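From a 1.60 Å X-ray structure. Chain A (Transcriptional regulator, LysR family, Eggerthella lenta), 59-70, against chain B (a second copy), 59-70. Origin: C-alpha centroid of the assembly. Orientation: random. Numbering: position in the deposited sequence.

Chain A, residues 59-70: DAGALLRDALST
Chain B (59-70) DAGALLRDALST

Two copies of one helix pack side by side about an exact two-fold axis, so every contact described from chain A recurs from chain B. Each copy is helical from Asp59 through at least Ala67, with phi -52° to -69° and psi -34° to -56°, and i+4 to i bonds such as Leu64(A) N to Ala60(A) O at 2.9 Å; Leu68(A) and Leu68(B) have phi/psi -73/-21. The helices run in nearly the same direction, their axes crossing at -21° and approaching to 8.7 Å. Register is set by CA atoms: Ala60(A) CA lies 6.5 Å from Ala60(B) CA, and Ala67(A) CA 5.7 Å from Leu68(B) CA.

Near the C-terminal end of the helices, the small Ala67(A) and Ala67(B) side chains face each other across the two-fold. Each CA-to-CB bond points toward the partner, and Ala67(A) CB meets Ala67(B) CB at 3.6 Å. A methyl is a low bump, leaving a hollow beside it that the partner's leucine fills: Leu64(A) CD1 reaches Ala67(B) CB at 3.6 Å. Leu64(A) leaves its backbone sideways, but chi1 -178° (t) and chi2 55° (p) bring its end nearer the other helix.

One turn before Ala67(A), Leu63(A) points toward the partner with chi1 179° (t) and chi2 67° (p). It has the largest covered area of any residue here, about 70 Å² per copy. Its two methyls meet different neighbors: Leu63(A) CD1 lies 4.1 Å from Leu64(B) CD1, while Leu63(A) CD2 sits 3.8 Å from Ala60(B) O and 4.2 Å from Ala60(B) CB. The short Ala60(B) side chain, also directed toward the partner, leaves room for this branch to rest against the backbone.

Beyond Ala67(A), Leu68(A) also starts sideways, yet chi1 -69° (m) and chi2 168° (t) turn its end inward. Leu68(A) CD2 packs 3.9 Å from Ala67(B) O, 4.2 Å from Ala67(B) CB and 4.2 Å from Thr70(B) CB. Thr70(A), chi1 -57° (m), lies at this exposed margin; Thr70(A) OG1 donates to Asp66(A) O at 2.9 Å, while its CB faces Leu68(B).

No direct hydrogen bond crosses the contact, which buries 503 Å² in total and is overwhelmingly apolar. One water supplies a polar link, donating to Ala67(A) O and to Ala67(B) O, each 2.8 Å from the water oxygen. The charged groups stay off the interface: Arg65(A) NE and Asp66(A) OD1 form an intrachain salt bridge at 2.8 Å, with Arg65(A) at chi1 176° (t) and Asp66(A) at chi1 -67° (m).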

ATOM      1  N   ASP A  59       3.719  -6.951   4.913  1.00 25.33           N
ATOM      2  CA  ASP A  59       3.827  -5.528   5.210  1.00 24.23           C
ATOM      3  C   ASP A  59       3.055  -4.706   4.182  1.00 22.75           C
ATOM      4  O   ASP A  59       2.349  -3.788   4.555  1.00 24.65           O
ATOM      5  CB  ASP A  59       5.279  -5.091   5.264  1.00 26.84           C
ATOM      6  CG  ASP A  59       6.024  -5.665   6.465  1.00 31.97           C
ATOM      7  OD1 ASP A  59       5.393  -6.112   7.431  1.00 37.51           O
ATOM      8  OD2 ASP A  59       7.264  -5.624   6.441  1.00 38.54           O
ATOM      9  N   ALA A  60       3.173  -5.026   2.900  1.00 24.43           N
ATOM     10  CA  ALA A  60       2.402  -4.296   1.852  1.00 23.85           C
ATOM     11  C   ALA A  60       0.905  -4.537   2.003  1.00 23.18           C
ATOM     12  O   ALA A  60       0.088  -3.614   1.765  1.00 25.89           O
ATOM     13  CB  ALA A  60       2.842  -4.729   0.466  1.00 24.49           C
ATOM     14  N   GLY A  61       0.521  -5.747   2.395  1.00 20.65           N
ATOM     15  CA  GLY A  61      -0.887  -6.098   2.658  1.00 20.75           C
ATOM     16  C   GLY A  61      -1.466  -5.195   3.749  1.00 22.30           C
ATOM     17  O   GLY A  61      -2.560  -4.691   3.637  1.00 23.42           O
ATOM     18  N   ALA A  62      -0.711  -4.995   4.833  1.00 20.84           N
ATOM     19  CA  ALA A  62      -1.176  -4.127   5.912  1.00 19.85           C
ATOM     20  C   ALA A  62      -1.283  -2.656   5.486  1.00 21.39           C
ATOM     21  O   ALA A  62      -2.195  -1.939   5.917  1.00 22.75           O
ATOM     22  CB  ALA A  62      -0.235  -4.300   7.106  1.00 20.84           C
ATOM     23  N   LEU A  63      -0.389  -2.183   4.609  1.00 21.38           N
ATOM     24  CA  LEU A  63      -0.383  -0.842   4.141  1.00 20.35           C
ATOM     25  C   LEU A  63      -1.628  -0.665   3.254  1.00 21.65           C
ATOM     26  O   LEU A  63      -2.370   0.300   3.413  1.00 24.30           O
ATOM     27  CB  LEU A  63       0.882  -0.584   3.327  1.00 23.53           C
ATOM     28  CG  LEU A  63       1.055   0.807   2.713  1.00 25.80           C
ATOM     29  CD1 LEU A  63       1.246   1.898   3.732  1.00 29.90           C
ATOM     30  CD2 LEU A  63       2.201   0.787   1.683  1.00 27.65           C
ATOM     31  N   LEU A  64      -1.880  -1.652   2.403  1.00 21.59           N
ATOM     32  CA  LEU A  64      -3.073  -1.610   1.523  1.00 21.93           C
ATOM     33  C   LEU A  64      -4.342  -1.588   2.376  1.00 23.29           C
ATOM     34  O   LEU A  64      -5.268  -0.784   2.120  1.00 24.29           O
ATOM     35  CB  LEU A  64      -3.087  -2.806   0.555  1.00 22.13           C
ATOM     36  CG  LEU A  64      -4.271  -2.832  -0.448  1.00 22.26           C
ATOM     37  CD1 LEU A  64      -4.371  -1.559  -1.255  1.00 22.04           C
ATOM     38  CD2 LEU A  64      -4.117  -4.030  -1.347  1.00 22.52           C
ATOM     39  N   ARG A  65      -4.412  -2.489   3.354  1.00 21.89           N
ATOM     40  CA  ARG A  65      -5.571  -2.556   4.257  1.00 23.58           C
ATOM     41  C   ARG A  65      -5.858  -1.207   4.860  1.00 26.03           C
ATOM     42  O   ARG A  65      -6.987  -0.720   4.803  1.00 26.18           O
ATOM     43  CB  ARG A  65      -5.334  -3.573   5.390  1.00 24.66           C
ATOM     44  CG  ARG A  65      -6.465  -3.642   6.454  1.00 23.96           C
ATOM     45  CD  ARG A  65      -5.925  -4.337   7.694  1.00 23.51           C
ATOM     46  NE  ARG A  65      -4.892  -3.523   8.253  1.00 21.58           N
ATOM     47  CZ  ARG A  65      -3.839  -3.952   8.938  1.00 23.59           C
ATOM     48  NH1 ARG A  65      -2.957  -3.069   9.347  1.00 27.75           N
ATOM     49  NH2 ARG A  65      -3.608  -5.237   9.115  1.00 25.09           N
ATOM     50  N   ASP A  66      -4.856  -0.621   5.515  1.00 25.19           N
ATOM     51  CA  ASP A  66      -5.078   0.668   6.173  1.00 24.44           C
ATOM     52  C   ASP A  66      -5.361   1.813   5.203  1.00 26.94           C
ATOM     53  O   ASP A  66      -6.122   2.708   5.496  1.00 27.27           O
ATOM     54  CB  ASP A  66      -3.917   0.988   7.116  1.00 25.20           C
ATOM     55  CG  ASP A  66      -3.841   0.051   8.298  1.00 26.54           C
ATOM     56  OD1 ASP A  66      -4.786  -0.726   8.570  1.00 29.14           O
ATOM     57  OD2 ASP A  66      -2.805   0.107   9.001  1.00 30.17           O
ATOM     58  N   ALA A  67      -4.746   1.801   4.022  1.00 22.47           N
ATOM     59  CA  ALA A  67      -4.961   2.880   3.059  1.00 26.16           C
ATOM     60  C   ALA A  67      -6.375   2.863   2.537  1.00 29.08           C
ATOM     61  O   ALA A  67      -6.954   3.912   2.284  1.00 33.24           O
ATOM     62  CB  ALA A  67      -4.002   2.723   1.888  1.00 23.68           C
ATOM     63  N   LEU A  68      -6.929   1.666   2.403  1.00 27.22           N
ATOM     64  CA  LEU A  68      -8.292   1.504   1.879  1.00 29.10           C
ATOM     65  C   LEU A  68      -9.339   1.949   2.886  1.00 34.98           C
ATOM     66  O   LEU A  68     -10.448   2.287   2.496  1.00 43.83           O
ATOM     67  CB  LEU A  68      -8.564   0.081   1.416  1.00 27.60           C
ATOM     68  CG  LEU A  68      -7.797  -0.362   0.164  1.00 25.76           C
ATOM     69  CD1 LEU A  68      -7.897  -1.853  -0.046  1.00 27.47           C
ATOM     70  CD2 LEU A  68      -8.351   0.380  -1.035  1.00 28.75           C
ATOM     71  N   SER A  69      -8.983   1.995   4.160  1.00 36.31           N
ATOM     72  CA  SER A  69      -9.902   2.479   5.194  1.00 44.95           C
ATOM     73  C   SER A  69      -9.677   3.964   5.568  1.00 50.92           C
ATOM     74  O   SER A  69     -10.139   4.423   6.618  1.00 54.86           O
ATOM     75  CB  SER A  69      -9.823   1.577   6.424  1.00 46.95           C
ATOM     76  OG  SER A  69      -8.583   1.674   7.081  1.00 53.15           O
ATOM     77  N   THR A  70      -8.996   4.701   4.686  1.00 55.81           N
ATOM     78  CA  THR A  70      -8.700   6.127   4.851  1.00 57.85           C
ATOM     79  C   THR A  70      -9.360   6.900   3.711  1.00 64.94           C
ATOM     80  O   THR A  70     -10.506   7.339   3.820  1.00 71.27           O
ATOM     81  CB  THR A  70      -7.180   6.381   4.796  1.00 53.97           C
ATOM     82  OG1 THR A  70      -6.527   5.597   5.795  1.00 50.61           O
ATOM     83  CG2 THR A  70      -6.850   7.855   5.014  1.00 54.21           C
TER
ATOM     84  N   ASP B  59       7.586   0.618  -5.326  1.00 25.33           N
ATOM     85  CA  ASP B  59       6.413  -0.209  -5.584  1.00 24.23           C
ATOM     86  C   ASP B  59       5.368  -0.013  -4.490  1.00 22.75           C
ATOM     87  O   ASP B  59       4.198   0.121  -4.794  1.00 24.65           O
ATOM     88  CB  ASP B  59       6.794  -1.673  -5.705  1.00 26.84           C
ATOM     89  CG  ASP B  59       7.604  -1.970  -6.962  1.00 31.97           C
ATOM     90  OD1 ASP B  59       7.603  -1.168  -7.905  1.00 37.51           O
ATOM     91  OD2 ASP B  59       8.216  -3.048  -7.006  1.00 38.54           O
ATOM     92  N   ALA B  60       5.773   0.014  -3.226  1.00 24.43           N
ATOM     93  CA  ALA B  60       4.808   0.257  -2.115  1.00 23.85           C
ATOM     94  C   ALA B  60       4.226   1.663  -2.190  1.00 23.18           C
ATOM     95  O   ALA B  60       3.026   1.869  -1.879  1.00 25.89           O
ATOM     96  CB  ALA B  60       5.483   0.065  -0.770  1.00 24.49           C
ATOM     97  N   GLY B  61       5.035   2.635  -2.598  1.00 20.65           N
ATOM     98  CA  GLY B  61       4.586   4.027  -2.793  1.00 20.75           C
ATOM     99  C   GLY B  61       3.455   4.081  -3.822  1.00 22.30           C
ATOM    100  O   GLY B  61       2.462   4.747  -3.633  1.00 23.42           O
ATOM    101  N   ALA B  62       3.617   3.367  -4.939  1.00 20.84           N
ATOM    102  CA  ALA B  62       2.575   3.343  -5.963  1.00 19.85           C
ATOM    103  C   ALA B  62       1.290   2.652  -5.486  1.00 21.39           C
ATOM    104  O   ALA B  62       0.181   3.067  -5.843  1.00 22.75           O
ATOM    105  CB  ALA B  62       3.147   2.669  -7.213  1.00 20.84           C
ATOM    106  N   LEU B  63       1.401   1.616  -4.646  1.00 21.38           N
ATOM    107  CA  LEU B  63       0.288   0.895  -4.137  1.00 20.35           C
ATOM    108  C   LEU B  63      -0.462   1.836  -3.178  1.00 21.65           C
ATOM    109  O   LEU B  63      -1.679   1.969  -3.265  1.00 24.30           O
ATOM    110  CB  LEU B  63       0.772  -0.343  -3.387  1.00 23.53           C
ATOM    111  CG  LEU B  63      -0.288  -1.237  -2.741  1.00 25.80           C
ATOM    112  CD1 LEU B  63      -1.175  -1.938  -3.735  1.00 29.90           C
ATOM    113  CD2 LEU B  63       0.382  -2.234  -1.778  1.00 27.65           C
ATOM    114  N   LEU B  64       0.295   2.540  -2.345  1.00 21.59           N
ATOM    115  CA  LEU B  64      -0.313   3.507  -1.399  1.00 21.93           C
ATOM    116  C   LEU B  64      -1.040   4.603  -2.179  1.00 23.29           C
ATOM    117  O   LEU B  64      -2.193   4.964  -1.848  1.00 24.29           O
ATOM    118  CB  LEU B  64       0.752   4.114  -0.469  1.00 22.13           C
ATOM    119  CG  LEU B  64       0.214   5.105   0.596  1.00 22.26           C
ATOM    120  CD1 LEU B  64      -0.878   4.500   1.447  1.00 22.04           C
ATOM    121  CD2 LEU B  64       1.365   5.572   1.447  1.00 22.52           C
ATOM    122  N   ARG B  65      -0.364   5.164  -3.179  1.00 21.89           N
ATOM    123  CA  ARG B  65      -0.960   6.215  -4.019  1.00 23.58           C
ATOM    124  C   ARG B  65      -2.291   5.772  -4.562  1.00 26.03           C
ATOM    125  O   ARG B  65      -3.291   6.479  -4.428  1.00 26.18           O
ATOM    126  CB  ARG B  65      -0.032   6.580  -5.194  1.00 24.66           C
ATOM    127  CG  ARG B  65      -0.622   7.613  -6.196  1.00 23.96           C
ATOM    128  CD  ARG B  65       0.183   7.555  -7.484  1.00 23.51           C
ATOM    129  NE  ARG B  65      -0.004   6.266  -8.075  1.00 21.58           N
ATOM    130  CZ  ARG B  65       0.872   5.615  -8.830  1.00 23.59           C
ATOM    131  NH1 ARG B  65       0.556   4.414  -9.260  1.00 27.75           N
ATOM    132  NH2 ARG B  65       2.077   6.095  -9.060  1.00 25.09           N
ATOM    133  N   ASP B  66      -2.306   4.633  -5.254  1.00 25.19           N
ATOM    134  CA  ASP B  66      -3.556   4.169  -5.858  1.00 24.44           C
ATOM    135  C   ASP B  66      -4.625   3.782  -4.838  1.00 26.94           C
ATOM    136  O   ASP B  66      -5.800   3.971  -5.061  1.00 27.27           O
ATOM    137  CB  ASP B  66      -3.276   3.042  -6.853  1.00 25.20           C
ATOM    138  CG  ASP B  66      -2.504   3.503  -8.066  1.00 26.54           C
ATOM    139  OD1 ASP B  66      -2.350   4.723  -8.309  1.00 29.14           O
ATOM    140  OD2 ASP B  66      -2.051   2.614  -8.823  1.00 30.17           O
ATOM    141  N   ALA B  67      -4.228   3.227  -3.694  1.00 22.47           N
ATOM    142  CA  ALA B  67      -5.206   2.816  -2.688  1.00 26.16           C
ATOM    143  C   ALA B  67      -5.900   4.014  -2.089  1.00 29.08           C
ATOM    144  O   ALA B  67      -7.081   3.950  -1.772  1.00 33.24           O
ATOM    145  CB  ALA B  67      -4.508   2.045  -1.577  1.00 23.68           C
ATOM    146  N   LEU B  68      -5.161   5.107  -1.962  1.00 27.22           N
ATOM    147  CA  LEU B  68      -5.703   6.336  -1.369  1.00 29.10           C
ATOM    148  C   LEU B  68      -6.684   7.027  -2.301  1.00 34.98           C
ATOM    149  O   LEU B  68      -7.527   7.783  -1.840  1.00 43.83           O
ATOM    150  CB  LEU B  68      -4.607   7.297  -0.935  1.00 27.60           C
ATOM    151  CG  LEU B  68      -3.760   6.837   0.258  1.00 25.76           C
ATOM    152  CD1 LEU B  68      -2.531   7.695   0.427  1.00 27.47           C
ATOM    153  CD2 LEU B  68      -4.615   6.884   1.508  1.00 28.75           C
ATOM    154  N   SER B  69      -6.608   6.739  -3.591  1.00 36.31           N
ATOM    155  CA  SER B  69      -7.556   7.301  -4.557  1.00 44.95           C
ATOM    156  C   SER B  69      -8.725   6.345  -4.897  1.00 50.92           C
ATOM    157  O   SER B  69      -9.415   6.531  -5.904  1.00 54.86           O
ATOM    158  CB  SER B  69      -6.815   7.743  -5.817  1.00 46.95           C
ATOM    159  OG  SER B  69      -6.289   6.657  -6.538  1.00 53.15           O
ATOM    160  N   THR B  70      -8.949   5.352  -4.031  1.00 55.81           N
ATOM    161  CA  THR B  70     -10.019   4.360  -4.168  1.00 57.85           C
ATOM    162  C   THR B  70     -10.958   4.482  -2.969  1.00 64.94           C
ATOM    163  O   THR B  70     -11.935   5.233  -3.001  1.00 71.27           O
ATOM    164  CB  THR B  70      -9.442   2.930  -4.189  1.00 53.97           C
ATOM    165  OG1 THR B  70      -8.488   2.815  -5.247  1.00 50.61           O
ATOM    166  CG2 THR B  70     -10.537   1.885  -4.379  1.00 54.21           C
TER
HETATM  167  O   HOH W   1      -8.668   4.855   0.316  0.50 42.64           O